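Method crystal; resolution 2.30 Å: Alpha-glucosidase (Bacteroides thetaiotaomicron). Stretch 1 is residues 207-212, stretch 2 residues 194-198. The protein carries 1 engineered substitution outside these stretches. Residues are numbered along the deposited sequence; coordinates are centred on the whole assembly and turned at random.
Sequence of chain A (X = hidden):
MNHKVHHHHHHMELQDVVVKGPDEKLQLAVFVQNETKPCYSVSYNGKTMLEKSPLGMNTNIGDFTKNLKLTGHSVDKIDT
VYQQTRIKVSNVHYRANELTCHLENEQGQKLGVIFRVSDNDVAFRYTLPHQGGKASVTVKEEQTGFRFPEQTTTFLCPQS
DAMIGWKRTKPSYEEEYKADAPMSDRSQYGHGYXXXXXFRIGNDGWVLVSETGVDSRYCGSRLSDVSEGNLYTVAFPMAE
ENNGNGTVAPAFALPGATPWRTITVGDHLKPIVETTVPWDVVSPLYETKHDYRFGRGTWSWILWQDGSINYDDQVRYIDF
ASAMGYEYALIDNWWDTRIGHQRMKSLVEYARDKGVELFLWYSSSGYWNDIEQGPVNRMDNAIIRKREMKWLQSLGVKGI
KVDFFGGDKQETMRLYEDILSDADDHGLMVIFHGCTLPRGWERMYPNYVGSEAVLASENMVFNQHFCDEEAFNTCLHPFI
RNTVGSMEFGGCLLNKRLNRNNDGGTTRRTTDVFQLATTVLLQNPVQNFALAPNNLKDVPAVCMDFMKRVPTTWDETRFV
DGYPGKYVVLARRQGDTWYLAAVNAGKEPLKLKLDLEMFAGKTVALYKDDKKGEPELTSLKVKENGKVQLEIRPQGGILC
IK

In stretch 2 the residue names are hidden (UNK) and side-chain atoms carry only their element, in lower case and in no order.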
# COMPACT_ATOMS: atom_id res chain seq x y z
N VAL A 207 -13.59 8.75 5.95
CA VAL A 207 -13.88 7.63 5.06
C VAL A 207 -12.70 7.32 4.12
O VAL A 207 -12.18 8.21 3.47
CB VAL A 207 -15.13 7.91 4.20
CG1 VAL A 207 -15.30 6.82 3.15
CG2 VAL A 207 -16.37 8.03 5.09
N LEU A 208 -12.27 6.07 4.07
CA LEU A 208 -11.25 5.63 3.11
C LEU A 208 -11.82 4.63 2.12
O LEU A 208 -12.28 3.54 2.50
CB LEU A 208 -10.07 5.00 3.84
CG LEU A 208 -8.90 4.56 2.97
CD1 LEU A 208 -8.06 5.75 2.47
CD2 LEU A 208 -8.04 3.54 3.70
N VAL A 209 -11.80 4.99 0.84
CA VAL A 209 -12.32 4.13 -0.23
C VAL A 209 -11.19 3.38 -0.92
O VAL A 209 -10.20 3.98 -1.34
CB VAL A 209 -13.10 4.97 -1.27
CG1 VAL A 209 -13.46 4.14 -2.48
CG2 VAL A 209 -14.34 5.59 -0.63
N SER A 210 -11.32 2.06 -1.03
CA SER A 210 -10.31 1.29 -1.76
C SER A 210 -10.91 0.04 -2.38
O SER A 210 -12.12 -0.08 -2.51
CB SER A 210 -9.15 0.92 -0.85
OG SER A 210 -7.99 0.61 -1.61
N GLU A 211 -10.06 -0.90 -2.79
CA GLU A 211 -10.54 -2.18 -3.28
C GLU A 211 -9.51 -3.26 -2.96
O GLU A 211 -8.31 -2.99 -2.88
CB GLU A 211 -10.82 -2.13 -4.78
CG GLU A 211 -9.57 -2.22 -5.64
CD GLU A 211 -9.87 -2.23 -7.13
OE1 GLU A 211 -10.98 -2.65 -7.51
OE2 GLU A 211 -8.98 -1.81 -7.91
N THR A 212 -9.98 -4.49 -2.78
CA THR A 212 -9.08 -5.60 -2.51
C THR A 212 -9.53 -6.89 -3.18
O THR A 212 -10.68 -7.02 -3.60
CB THR A 212 -8.94 -5.84 -1.00
OG1 THR A 212 -7.90 -6.80 -0.76
CG2 THR A 212 -10.25 -6.35 -0.42
N UNK A 194 -6.24 7.38 -8.08
CA UNK A 194 -5.96 5.98 -7.77
C UNK A 194 -6.17 5.69 -6.28
O UNK A 194 -6.00 6.57 -5.44
c UNK A 194 -4.33 5.74 -9.66
c UNK A 194 -4.53 5.57 -8.16
o UNK A 194 -3.57 6.35 -7.43
N UNK A 195 -6.56 4.45 -6.00
CA UNK A 195 -6.80 3.99 -4.63
C UNK A 195 -5.51 3.96 -3.82
O UNK A 195 -4.43 3.87 -4.40
c UNK A 195 -11.49 2.51 -6.08
c UNK A 195 -7.44 2.59 -4.64
c UNK A 195 -9.24 1.67 -6.14
c UNK A 195 -10.54 1.64 -6.61
c UNK A 195 -8.86 2.56 -5.14
c UNK A 195 -9.82 3.42 -4.62
c UNK A 195 -11.12 3.40 -5.08
N UNK A 196 -5.62 4.08 -2.49
CA UNK A 196 -6.87 4.36 -1.77
C UNK A 196 -7.14 5.85 -1.70
O UNK A 196 -6.26 6.67 -2.00
c UNK A 196 -4.53 3.73 -1.56
c UNK A 196 -5.12 3.95 -0.19
c UNK A 196 -6.61 3.76 -0.38
N UNK A 197 -8.36 6.21 -1.31
CA UNK A 197 -8.79 7.60 -1.36
C UNK A 197 -9.40 8.04 -0.03
O UNK A 197 -10.37 7.45 0.44
c UNK A 197 -9.81 7.77 -2.48
s UNK A 197 -9.16 7.32 -4.09
N UNK A 198 -8.82 9.08 0.57
CA UNK A 198 -9.24 9.53 1.89
C UNK A 198 -10.16 10.75 1.83
O UNK A 198 -9.90 11.71 1.11
c UNK A 198 -9.07 9.15 4.96
c UNK A 198 -7.05 10.63 4.95
c UNK A 198 -8.31 10.26 4.21
c UNK A 198 -8.01 9.84 2.76

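Position 194 carries three side-chain atoms beyond CA: one carbon that bears one oxygen and one further carbon. The side chain is out of reach of stretch 1 and takes no part in the contact. Branching at the first carbon, with a single oxygen, is that of threonine. The residue is Thr194, with chi1 in the p rotamer.

Position 195 has seven side-chain carbons, one followed by a flat ring of six. No oxygen is attached to the ring, so tyrosine is excluded. The CA-to-CB bond points toward stretch 1, and the ring lies against Val209, Ser210 and Glu211. The residue is Phe195, rotamer m. Its CE1 is 3.6 Å from CG1 of Val209, an apolar contact. CA of Ser210 sits over one ring face, 4.0 Å from the centroid of the Phe195 ring and 29° off the normal, a CH-pi contact. N of Glu211 lies over the same face.

Position 196 has three side-chain carbons that close a ring onto the backbone nitrogen. The peptide bond before it is cis. CB of 196 lies 3.8 Å from CD1 of Leu208 and 3.7 Å from OG of Ser210. Only proline closes such a ring, so the residue is Pro196. With its nitrogen in the ring, it has no amide hydrogen to donate.

Position 197 has one carbon followed by one sulfur. CB of 197 is 4.5 Å from CB of Val209, and both side chains lie on the same face of the sheet. A sulfur directly on CB makes the residue Cys197, rotamer m.

Position 198 has four side-chain carbons, forked at the second. CB of 198 lies 4.1 Å from CD1 of Leu208. Isoleucine would fork at the first, so the residue is Leu198, with chi1 t and chi2 p. Its CD1 is 3.6 Å from O of Val207.

The two segments run antiparallel. Val209 and Cys197 form the hydrogen-bonded pair: N of Val209 donates to O of Cys197 at 2.9 Å, and N of Cys197 donates to O of Val209, also at 2.9 Å. Leu208 and Leu198 form the adjacent non-hydrogen-bonded pair, with their side chains on the other face. A CA-H...O contact joins CA of Leu208 to O of Cys197 at 3.3 Å; a longer one joins CA of Leu198 to O of Val207 at 3.6 Å. Beyond this ladder, Phe195 extends the contact through its ring. Backbone pairing thus sets the register, while apolar packing adds to the 436 Å² buried between the stretches.

Stretch 2 194-198: TFPCL
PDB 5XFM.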